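Local coordinates for putative glycosylhydrolase (Parabacteroides distasonis, PDB 3S5Q), which is a putative glycosyl hydrolase of the 3-keto-disaccharide hydrolase family, probably cleaving sugar linkages, with a concanavalin A-like lectin/glucanase fold, at residues W38-T48 with L195-F206; Y111-H120 with N170-L180. One frame throughout, in Å; residues are numbered along the deposited sequence. Where two conformers were deposited one is given.

Contact 1: W38-T48 with L195-F206; sequences WTFKNGILTAT and LQGKHGESNIWF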
loop_
_atom_site.group_PDB
_atom_site.type_symbol
_atom_site.label_atom_id
_atom_site.label_comp_id
_atom_site.label_asym_id
_atom_site.label_seq_id
_atom_site.Cartn_x
_atom_site.Cartn_y
_atom_site.Cartn_z
ATOM N N TRP A 38 2.808 -16.631 -3.400
ATOM C CA TRP A 38 1.910 -16.181 -2.353
ATOM C C TRP A 38 1.221 -17.341 -1.671
ATOM O O TRP A 38 0.698 -18.239 -2.342
ATOM C CB TRP A 38 0.860 -15.228 -2.926
ATOM C CG TRP A 38 1.473 -13.953 -3.347
ATOM C CD1 TRP A 38 2.073 -13.700 -4.539
ATOM C CD2 TRP A 38 1.577 -12.748 -2.579
ATOM N NE1 TRP A 38 2.556 -12.433 -4.573
ATOM C CE2 TRP A 38 2.230 -11.799 -3.397
ATOM C CE3 TRP A 38 1.157 -12.370 -1.292
ATOM C CZ2 TRP A 38 2.504 -10.499 -2.967
ATOM C CZ3 TRP A 38 1.423 -11.062 -0.853
ATOM C CH2 TRP A 38 2.097 -10.143 -1.707
ATOM N N THR A 39 1.220 -17.319 -0.341
ATOM C CA THR A 39 0.397 -18.236 0.444
ATOM C C THR A 39 -0.461 -17.449 1.427
ATOM O O THR A 39 -0.078 -16.375 1.858
ATOM C CB THR A 39 1.252 -19.220 1.232
ATOM O OG1 THR A 39 2.186 -18.478 2.027
ATOM C CG2 THR A 39 2.014 -20.207 0.269
ATOM N N PHE A 40 -1.606 -18.022 1.793
ATOM C CA PHE A 40 -2.542 -17.430 2.751
ATOM C C PHE A 40 -2.761 -18.535 3.759
ATOM O O PHE A 40 -3.515 -19.463 3.503
ATOM C CB PHE A 40 -3.848 -17.055 2.035
ATOM C CG PHE A 40 -4.762 -16.118 2.802
ATOM C CD1 PHE A 40 -4.311 -15.340 3.865
ATOM C CD2 PHE A 40 -6.080 -15.970 2.383
ATOM C CE1 PHE A 40 -5.169 -14.470 4.525
ATOM C CE2 PHE A 40 -6.952 -15.096 3.024
ATOM C CZ PHE A 40 -6.496 -14.344 4.100
ATOM N N LYS A 41 -2.053 -18.484 4.869
ATOM C CA LYS A 41 -2.064 -19.588 5.795
ATOM C C LYS A 41 -2.218 -18.986 7.190
ATOM O O LYS A 41 -1.548 -18.001 7.510
ATOM C CB LYS A 41 -0.765 -20.395 5.608
ATOM C CG LYS A 41 -0.563 -21.548 6.568
ATOM C CD LYS A 41 0.830 -22.195 6.378
ATOM C CE LYS A 41 1.242 -22.994 7.612
ATOM N NZ LYS A 41 2.653 -23.486 7.537
ATOM N N ASN A 42 -3.151 -19.530 7.978
ATOM C CA ASN A 42 -3.372 -19.130 9.390
ATOM C C ASN A 42 -3.718 -17.664 9.504
ATOM O O ASN A 42 -3.234 -16.970 10.422
ATOM C CB ASN A 42 -2.143 -19.437 10.260
ATOM C CG ASN A 42 -1.874 -20.935 10.400
ATOM O OD1 ASN A 42 -2.807 -21.734 10.591
ATOM N ND2 ASN A 42 -0.599 -21.326 10.295
ATOM N N GLY A 43 -4.512 -17.213 8.532
ATOM C CA GLY A 43 -4.921 -15.835 8.384
ATOM C C GLY A 43 -3.953 -14.806 7.785
ATOM O O GLY A 43 -4.324 -13.638 7.655
ATOM N N ILE A 44 -2.739 -15.239 7.438
ATOM C CA ILE A 44 -1.625 -14.350 7.096
ATOM C C ILE A 44 -1.206 -14.524 5.621
ATOM O O ILE A 44 -0.927 -15.629 5.165
ATOM C CB ILE A 44 -0.360 -14.636 7.954
ATOM C CG1 ILE A 44 -0.676 -14.617 9.475
ATOM C CG2 ILE A 44 0.785 -13.659 7.595
ATOM C CD1 ILE A 44 -1.477 -13.356 9.952
ATOM N N LEU A 45 -1.132 -13.423 4.907
ATOM C CA LEU A 45 -0.767 -13.456 3.486
ATOM C C LEU A 45 0.710 -13.052 3.339
ATOM O O LEU A 45 1.139 -12.039 3.872
ATOM C CB LEU A 45 -1.677 -12.501 2.740
ATOM C CG LEU A 45 -1.668 -12.456 1.211
ATOM C CD1 LEU A 45 -2.024 -13.824 0.596
ATOM C CD2 LEU A 45 -2.656 -11.370 0.791
ATOM N N THR A 46 1.495 -13.860 2.647
ATOM C CA THR A 46 2.902 -13.574 2.494
ATOM C C THR A 46 3.432 -14.079 1.152
ATOM O O THR A 46 2.864 -14.993 0.550
ATOM C CB THR A 46 3.725 -14.151 3.687
ATOM O OG1 THR A 46 5.076 -13.717 3.578
ATOM C CG2 THR A 46 3.682 -15.617 3.697
ATOM N N ALA A 47 4.508 -13.432 0.704
ATOM C CA ALA A 47 5.124 -13.643 -0.600
ATOM C C ALA A 47 6.600 -14.045 -0.383
ATOM O O ALA A 47 7.249 -13.534 0.526
ATOM C CB ALA A 47 5.008 -12.349 -1.444
ATOM N N THR A 48 7.126 -14.964 -1.179
ATOM C CA THR A 48 8.562 -15.319 -1.055
ATOM C C THR A 48 9.438 -14.860 -2.266
ATOM O O THR A 48 10.622 -15.176 -2.359
ATOM C CB THR A 48 8.720 -16.809 -0.731
ATOM O OG1 THR A 48 7.925 -17.578 -1.646
ATOM C CG2 THR A 48 8.304 -17.102 0.769
ATOM N N LEU A 195 -0.946 -6.172 -4.120
ATOM C CA LEU A 195 0.146 -6.110 -3.178
ATOM C C LEU A 195 1.457 -6.516 -3.873
ATOM O O LEU A 195 1.561 -7.595 -4.479
ATOM C CB LEU A 195 -0.121 -7.045 -2.016
ATOM C CG LEU A 195 -1.477 -6.920 -1.376
ATOM C CD1 LEU A 195 -1.565 -7.983 -0.300
ATOM C CD2 LEU A 195 -1.720 -5.457 -0.832
ATOM N N GLN A 196 2.453 -5.636 -3.800
ATOM C CA GLN A 196 3.760 -5.953 -4.327
ATOM C C GLN A 196 4.285 -7.126 -3.492
ATOM O O GLN A 196 3.932 -7.260 -2.339
ATOM C CB GLN A 196 4.705 -4.745 -4.253
ATOM C CG GLN A 196 6.001 -4.938 -5.085
ATOM C CD GLN A 196 7.004 -3.756 -5.024
ATOM O OE1 GLN A 196 6.752 -2.699 -4.409
ATOM N NE2 GLN A 196 8.145 -3.944 -5.689
ATOM N N GLY A 197 5.091 -7.981 -4.088
ATOM C CA GLY A 197 5.765 -9.027 -3.322
ATOM C C GLY A 197 6.996 -8.492 -2.591
ATOM O O GLY A 197 7.141 -7.297 -2.310
ATOM N N LYS A 198 7.874 -9.424 -2.292
ATOM C CA LYS A 198 9.124 -9.218 -1.585
ATOM C C LYS A 198 10.168 -8.569 -2.542
ATOM O O LYS A 198 10.879 -9.273 -3.272
ATOM C CB LYS A 198 9.539 -10.633 -1.146
ATOM C CG LYS A 198 10.633 -10.831 -0.140
ATOM C CD LYS A 198 11.023 -12.332 -0.178
ATOM C CE LYS A 198 12.203 -12.696 0.734
ATOM N NZ LYS A 198 12.351 -14.179 0.921
ATOM N N HIS A 199 10.253 -7.238 -2.545
ATOM C CA HIS A 199 11.202 -6.501 -3.421
ATOM C C HIS A 199 12.608 -6.409 -2.784
ATOM O O HIS A 199 13.581 -6.027 -3.447
ATOM C CB HIS A 199 10.639 -5.101 -3.735
ATOM C CG HIS A 199 11.346 -4.361 -4.837
ATOM N ND1 HIS A 199 11.311 -4.764 -6.158
ATOM C CD2 HIS A 199 12.030 -3.190 -4.821
ATOM C CE1 HIS A 199 11.980 -3.896 -6.897
ATOM N NE2 HIS A 199 12.415 -2.925 -6.113
ATOM N N GLY A 200 12.698 -6.751 -1.497
ATOM C CA GLY A 200 13.983 -6.878 -0.804
ATOM C C GLY A 200 14.326 -8.342 -0.632
ATOM O O GLY A 200 13.726 -9.202 -1.276
ATOM N N GLU A 201 15.323 -8.622 0.202
ATOM C CA GLU A 201 15.609 -9.997 0.624
ATOM C C GLU A 201 14.905 -10.303 1.941
ATOM O O GLU A 201 15.000 -11.401 2.453
ATOM C CB GLU A 201 17.122 -10.259 0.743
ATOM C CG GLU A 201 17.802 -10.708 -0.590
ATOM C CD GLU A 201 19.142 -11.411 -0.367
ATOM O OE1 GLU A 201 19.444 -11.801 0.794
ATOM O OE2 GLU A 201 19.898 -11.588 -1.354
ATOM N N SER A 202 14.175 -9.330 2.483
ATOM C CA SER A 202 13.387 -9.569 3.689
ATOM C C SER A 202 11.882 -9.612 3.410
ATOM O O SER A 202 11.337 -9.026 2.431
ATOM C CB SER A 202 13.697 -8.524 4.749
ATOM O OG SER A 202 13.711 -7.250 4.139
ATOM N N ASN A 203 11.222 -10.302 4.326
ATOM C CA ASN A 203 9.849 -10.704 4.141
ATOM C C ASN A 203 8.821 -9.647 4.501
ATOM O O ASN A 203 9.060 -8.799 5.350
ATOM C CB ASN A 203 9.595 -11.967 4.936
ATOM C CG ASN A 203 10.275 -13.155 4.327
ATOM O OD1 ASN A 203 10.231 -13.381 3.102
ATOM N ND2 ASN A 203 10.946 -13.907 5.164
ATOM N N ILE A 204 7.675 -9.737 3.835
ATOM C CA ILE A 204 6.516 -8.897 4.116
ATOM C C ILE A 204 5.353 -9.822 4.490
ATOM O O ILE A 204 5.173 -10.836 3.840
ATOM C CB ILE A 204 6.132 -7.978 2.866
ATOM C CG1 ILE A 204 4.981 -7.055 3.199
ATOM C CG2 ILE A 204 5.766 -8.792 1.583
ATOM C CD1 ILE A 204 5.252 -6.058 4.269
ATOM N N TRP A 205 4.574 -9.467 5.518
ATOM C CA TRP A 205 3.353 -10.224 5.875
ATOM C C TRP A 205 2.173 -9.269 5.886
ATOM O O TRP A 205 2.307 -8.140 6.368
ATOM C CB TRP A 205 3.480 -10.905 7.254
ATOM C CG TRP A 205 4.608 -11.867 7.360
ATOM C CD1 TRP A 205 4.558 -13.211 7.123
ATOM C CD2 TRP A 205 5.961 -11.574 7.740
ATOM N NE1 TRP A 205 5.795 -13.766 7.302
ATOM C CE2 TRP A 205 6.678 -12.790 7.693
ATOM C CE3 TRP A 205 6.640 -10.404 8.110
ATOM C CZ2 TRP A 205 8.051 -12.879 8.025
ATOM C CZ3 TRP A 205 8.028 -10.499 8.455
ATOM C CH2 TRP A 205 8.698 -11.728 8.400
ATOM N N PHE A 206 1.031 -9.724 5.373
ATOM C CA PHE A 206 -0.225 -8.939 5.404
ATOM C C PHE A 206 -1.308 -9.721 6.145
ATOM O O PHE A 206 -1.276 -10.960 6.170
ATOM C CB PHE A 206 -0.743 -8.685 3.991
ATOM C CG PHE A 206 0.150 -7.840 3.154
ATOM C CD1 PHE A 206 1.149 -8.416 2.348
ATOM C CD2 PHE A 206 -0.015 -6.457 3.123
ATOM C CE1 PHE A 206 1.975 -7.598 1.518
ATOM C CE2 PHE A 206 0.799 -5.648 2.298
ATOM C CZ PHE A 206 1.775 -6.207 1.502
#

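Contact 2: Y111-H120 with N170-L180; sequences YWRCGSIYGH and NPDGTEIPEWL. With EDO (1,2-ethanediol), chain F; EDO (1,2-ethanediol), chain H.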
loop_
_atom_site.group_PDB
_atom_site.type_symbol
_atom_site.label_atom_id
_atom_site.label_comp_id
_atom_site.label_asym_id
_atom_site.label_seq_id
_atom_site.Cartn_x
_atom_site.Cartn_y
_atom_site.Cartn_z
ATOM N N TYR A 111 10.089 10.988 -0.051
ATOM C CA TYR A 111 8.880 10.623 -0.824
ATOM C C TYR A 111 9.024 9.277 -1.554
ATOM O O TYR A 111 8.188 8.913 -2.395
ATOM C CB TYR A 111 8.442 11.767 -1.734
ATOM C CG TYR A 111 9.464 12.257 -2.719
ATOM C CD1 TYR A 111 10.520 13.130 -2.332
ATOM C CD2 TYR A 111 9.390 11.864 -4.043
ATOM C CE1 TYR A 111 11.428 13.630 -3.289
ATOM C CE2 TYR A 111 10.298 12.321 -4.975
ATOM C CZ TYR A 111 11.300 13.204 -4.611
ATOM O OH TYR A 111 12.157 13.607 -5.587
ATOM N N TRP A 112 10.084 8.544 -1.184
ATOM C CA TRP A 112 10.261 7.108 -1.497
ATOM C C TRP A 112 9.964 6.171 -0.303
ATOM O O TRP A 112 9.901 4.962 -0.482
ATOM C CB TRP A 112 11.695 6.833 -1.957
ATOM C CG TRP A 112 12.090 7.397 -3.358
ATOM C CD1 TRP A 112 11.604 8.541 -3.995
ATOM C CD2 TRP A 112 13.082 6.856 -4.223
ATOM N NE1 TRP A 112 12.238 8.713 -5.201
ATOM C CE2 TRP A 112 13.158 7.694 -5.362
ATOM C CE3 TRP A 112 13.898 5.713 -4.170
ATOM C CZ2 TRP A 112 14.042 7.432 -6.420
ATOM C CZ3 TRP A 112 14.777 5.473 -5.209
ATOM C CH2 TRP A 112 14.814 6.317 -6.333
ATOM N N ARG A 113 9.764 6.721 0.900
ATOM C CA ARG A 113 9.668 5.922 2.123
ATOM C C ARG A 113 8.235 5.479 2.463
ATOM O O ARG A 113 7.259 5.840 1.766
ATOM C CB ARG A 113 10.302 6.722 3.263
ATOM C CG ARG A 113 11.752 7.097 3.006
ATOM C CD ARG A 113 12.341 7.856 4.180
ATOM N NE ARG A 113 13.621 8.468 3.847
ATOM C CZ ARG A 113 14.154 9.518 4.469
ATOM N NH1 ARG A 113 13.517 10.087 5.488
ATOM N NH2 ARG A 113 15.328 9.985 4.074
ATOM N N CYS A 114 8.109 4.667 3.511
ATOM C CA CYS A 114 6.799 4.068 3.907
ATOM C C CYS A 114 5.605 5.010 3.920
ATOM O O CYS A 114 5.666 6.093 4.512
ATOM C CB CYS A 114 6.925 3.418 5.283
ATOM S SG CYS A 114 5.665 2.184 5.529
ATOM N N GLY A 115 4.498 4.601 3.275
ATOM C CA GLY A 115 3.293 5.428 3.272
ATOM C C GLY A 115 3.242 6.462 2.167
ATOM O O GLY A 115 2.192 7.096 1.932
ATOM N N SER A 116 4.359 6.633 1.456
ATOM C CA SER A 116 4.403 7.617 0.383
ATOM C C SER A 116 3.551 7.134 -0.782
ATOM O O SER A 116 3.373 5.920 -0.988
ATOM C CB SER A 116 5.840 7.854 -0.096
ATOM O OG SER A 116 6.407 6.674 -0.631
ATOM N N ILE A 117 3.022 8.088 -1.545
ATOM C CA ILE A 117 2.575 7.828 -2.903
ATOM C C ILE A 117 3.928 7.853 -3.592
ATOM O O ILE A 117 4.533 8.915 -3.803
ATOM C CB ILE A 117 1.634 8.913 -3.400
ATOM C CG1 ILE A 117 0.326 8.875 -2.585
ATOM C CG2 ILE A 117 1.350 8.784 -4.934
ATOM C CD1 ILE A 117 -0.520 10.112 -2.730
ATOM N N TYR A 118 4.463 6.664 -3.805
ATOM C CA TYR A 118 5.880 6.453 -4.130
ATOM C C TYR A 118 6.356 7.386 -5.265
ATOM O O TYR A 118 5.758 7.415 -6.322
ATOM C CB TYR A 118 6.111 4.967 -4.502
ATOM C CG TYR A 118 7.526 4.668 -4.870
ATOM C CD1 TYR A 118 8.497 4.557 -3.889
ATOM C CD2 TYR A 118 7.912 4.512 -6.208
ATOM C CE1 TYR A 118 9.790 4.319 -4.188
ATOM C CE2 TYR A 118 9.265 4.245 -6.533
ATOM C CZ TYR A 118 10.192 4.151 -5.509
ATOM O OH TYR A 118 11.530 3.884 -5.769
ATOM N N GLY A 119 7.433 8.136 -5.007
ATOM C CA GLY A 119 8.078 8.987 -6.029
ATOM C C GLY A 119 7.362 10.306 -6.301
ATOM O O GLY A 119 7.885 11.141 -7.070
ATOM N N HIS A 120 6.214 10.525 -5.636
ATOM C CA HIS A 120 5.365 11.691 -5.845
ATOM C C HIS A 120 5.065 12.539 -4.598
ATOM O O HIS A 120 5.056 13.777 -4.677
ATOM C CB HIS A 120 4.014 11.267 -6.530
ATOM C CG HIS A 120 4.220 10.630 -7.886
ATOM N ND1 HIS A 120 4.767 9.366 -8.047
ATOM C CD2 HIS A 120 3.984 11.103 -9.142
ATOM C CE1 HIS A 120 4.861 9.093 -9.341
ATOM N NE2 HIS A 120 4.371 10.124 -10.031
ATOM N N ASN A 170 7.422 16.837 -9.593
ATOM C CA ASN A 170 6.401 17.029 -8.563
ATOM C C ASN A 170 6.035 18.513 -8.443
ATOM O O ASN A 170 6.847 19.385 -8.816
ATOM C CB ASN A 170 6.881 16.436 -7.230
ATOM C CG ASN A 170 6.995 14.907 -7.273
ATOM O OD1 ASN A 170 6.067 14.250 -7.731
ATOM N ND2 ASN A 170 8.135 14.335 -6.804
ATOM N N PRO A 171 4.810 18.835 -7.958
ATOM C CA PRO A 171 4.438 20.274 -7.820
ATOM C C PRO A 171 5.493 21.109 -7.085
ATOM O O PRO A 171 5.671 22.283 -7.408
ATOM C CB PRO A 171 3.114 20.219 -7.038
ATOM C CG PRO A 171 2.473 18.937 -7.553
ATOM C CD PRO A 171 3.633 17.954 -7.803
ATOM N N ASP A 172 6.209 20.486 -6.144
ATOM C CA ASP A 172 7.283 21.143 -5.365
ATOM C C ASP A 172 8.664 21.223 -6.025
ATOM O O ASP A 172 9.629 21.711 -5.421
ATOM C CB ASP A 172 7.440 20.464 -4.011
ATOM C CG ASP A 172 8.170 19.108 -4.088
ATOM O OD1 ASP A 172 8.358 18.519 -5.169
ATOM O OD2 ASP A 172 8.494 18.609 -3.009
ATOM N N GLY A 173 8.746 20.770 -7.267
ATOM C CA GLY A 173 9.954 20.879 -8.082
ATOM C C GLY A 173 10.911 19.689 -8.029
ATOM O O GLY A 173 11.857 19.632 -8.810
ATOM N N THR A 174 10.649 18.765 -7.116
ATOM C CA THR A 174 11.421 17.569 -6.967
ATOM C C THR A 174 11.156 16.540 -8.091
ATOM O O THR A 174 10.132 16.547 -8.742
ATOM C CB THR A 174 11.176 16.918 -5.576
ATOM O OG1 THR A 174 9.818 16.444 -5.470
ATOM C CG2 THR A 174 11.527 17.885 -4.426
ATOM N N GLU A 175 12.134 15.665 -8.291
ATOM C CA GLU A 175 12.119 14.667 -9.372
ATOM C C GLU A 175 11.153 13.540 -9.125
ATOM O O GLU A 175 11.031 13.039 -8.018
ATOM C CB GLU A 175 13.520 14.030 -9.547
ATOM C CG GLU A 175 14.539 14.877 -10.338
ATOM C CD GLU A 175 14.166 15.084 -11.788
ATOM O OE1 GLU A 175 13.247 14.401 -12.257
ATOM O OE2 GLU A 175 14.788 15.928 -12.464
ATOM N N ILE A 176 10.506 13.129 -10.196
ATOM C CA ILE A 176 9.699 11.926 -10.210
ATOM C C ILE A 176 10.612 10.841 -10.812
ATOM O O ILE A 176 11.369 11.123 -11.717
ATOM C CB ILE A 176 8.430 12.132 -11.033
ATOM C CG1 ILE A 176 7.549 13.205 -10.346
ATOM C CG2 ILE A 176 7.658 10.776 -11.236
ATOM C CD1 ILE A 176 6.196 13.520 -11.137
ATOM N N PRO A 177 10.598 9.616 -10.251
ATOM C CA PRO A 177 11.417 8.568 -10.857
ATOM C C PRO A 177 11.147 8.405 -12.344
ATOM O O PRO A 177 9.980 8.492 -12.780
ATOM C CB PRO A 177 11.054 7.303 -10.057
ATOM C CG PRO A 177 10.629 7.837 -8.710
ATOM C CD PRO A 177 9.903 9.140 -9.032
ATOM N N GLU A 178 12.235 8.217 -13.094
ATOM C CA GLU A 178 12.209 8.157 -14.570
ATOM C C GLU A 178 11.241 7.108 -15.094
ATOM O O GLU A 178 10.636 7.274 -16.169
ATOM C CB GLU A 178 13.605 7.842 -15.153
ATOM N N TRP A 179 11.110 6.028 -14.323
ATOM C CA TRP A 179 10.293 4.875 -14.673
ATOM C C TRP A 179 8.790 5.035 -14.311
ATOM O O TRP A 179 8.010 4.098 -14.504
ATOM C CB TRP A 179 10.919 3.600 -14.027
ATOM C CG TRP A 179 10.957 3.592 -12.528
ATOM C CD1 TRP A 179 9.980 3.125 -11.679
ATOM C CD2 TRP A 179 12.033 4.030 -11.686
ATOM N NE1 TRP A 179 10.363 3.297 -10.366
ATOM C CE2 TRP A 179 11.621 3.832 -10.336
ATOM C CE3 TRP A 179 13.268 4.617 -11.932
ATOM C CZ2 TRP A 179 12.413 4.183 -9.246
ATOM C CZ3 TRP A 179 14.099 4.948 -10.807
ATOM C CH2 TRP A 179 13.667 4.730 -9.508
ATOM N N LEU A 180 8.402 6.217 -13.790
ATOM C CA LEU A 180 7.009 6.567 -13.512
ATOM C C LEU A 180 6.635 7.823 -14.334
ATOM O O LEU A 180 6.480 8.914 -13.769
ATOM C CB LEU A 180 6.794 6.816 -12.002
ATOM C CG LEU A 180 7.195 5.686 -11.028
ATOM C CD1 LEU A 180 7.032 6.154 -9.544
ATOM C CD2 LEU A 180 6.389 4.412 -11.323
HETATM C C1 EDO F . 3.314 18.459 -2.784
HETATM O O1 EDO F . 1.992 19.003 -2.913
HETATM C C2 EDO F . 3.955 18.700 -4.129
HETATM O O2 EDO F . 5.195 18.053 -4.391
HETATM C C1 EDO H . 4.246 21.440 -11.965
HETATM O O1 EDO H . 3.398 20.636 -11.183
HETATM C C2 EDO H . 5.595 20.750 -12.070
HETATM O O2 EDO H . 6.377 21.117 -10.943
HETATM O O HOH W 1 12.367 10.599 -7.448
HETATM O O HOH W 2 4.340 10.340 -12.725
#

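Contact 1: W38-T48 with L195-F206
The rings of Trp-38 and Phe-206 meet over 4.1 Å, from Trp-38 CH2 to Phe-206 CE1, with CE1 near the indole plane at its edge. One face of the indole carries the methyl CB of Ala-47 over its centre, while Gln-196 O comes to the rim, 3.5 Å from Trp-38 CH2. Trp-38 NE1 bonds to Gln-51 O. On the phenyl ring of Phe-206, Leu-195 CD1 sits centrally above one face, and the same methyl touches Leu-45 CD2 at 3.7 Å. These side chains pack between the two antiparallel sheets of a concanavalin A-like sandwich: Leu-195 comes from strand 192-195 of one, Leu-45 and Phe-206 from the other, in which the hairpin 38-47, closed by a type I' turn from Lys-41 to Ile-44, adds strand 44-47 to strand 204-213. In the hydrogen-bonded pair, Leu-45 N to Phe-206 O and Phe-206 N to Leu-45 O both measure 2.8 Å, nearly straight at 167°. Beside them, Thr-46 has OG1 anti to its own nitrogen (chi1 -173°), and this turns the hydroxyl to Ile-204 O at 2.9 Å. On the opposite face from Leu-45, Ile-44 CG2 reaches the indole edge of Trp-205, 3.8 Å from CD1.

Contact 2: Y111-H120 with N170-L180
Glu-175 O accepts two bonds, one from the hydroxyl of Tyr-111 and one from a water. Tyr-111 OH donates to Glu-175 O over 2.7 Å, in the carbonyl plane and on a lone pair, and the oxygen also lies near the plane of the phenol ring. The water accepts from Trp-112 NE1 at 2.9 Å, tying the indole to the same carbonyl. The other direct bond between the loops comes from the amide of Asn-170, whose plane stands nearly perpendicular to the Tyr-111 ring. Its ND2 spends one N-H on Gly-119 O (3.2 Å, 164° at the hydrogen) and the other on Thr-174 OG1, both acceptors close to the amide plane; OD1 takes the N-H of Trp-164, which fixes the amide's rotation. His-120 ND1 bonds back to Tyr-118 O, and a second water links NE2 to Leu-180 O; Tyr-118 O and this water both lie near the imidazole plane. Ile-176 CG2 packs 3.6 Å from His-120 NE2, and Tyr-184 stacks on the ring. The edge of Trp-179 points at the face of Trp-112 in an offset edge-to-face pair, planes at 78°. With CG opposite its backbone N (chi1 179°), Tyr-118 brings its OH to 3.6 Å from Trp-179 CZ2. Pro-177 CD lies 3.5 Å from Gly-119 CA, a close fit to a residue with positive phi. The Asp-172 carboxylate closes an Asx turn on Thr-174 N. Bonds and aromatic cluster join two loops at the rim of the concanavalin A-like sandwich, one after strand 93-98, the other after 154-160.

From the N terminus, the chain first forms the hairpin 38-47, whose partner comes only with 195-206; contact 1 therefore spans 146 intervening residues. Within that loop the chain passes strands 62-70, 75-82 and 93-98 to reach 111-120, and then strands 135-143, 146-151 and 154-160 before 170-180 returns to complete contact 2. The smaller closure thus lies wholly within the larger one, and the two do not cross. Contact 1 joins the hairpin to strand 204-213 and to the end of strand 192-195, linking the two sheets, whereas contact 2 unites loops. Their centres are about 24 Å apart, and they do not touch.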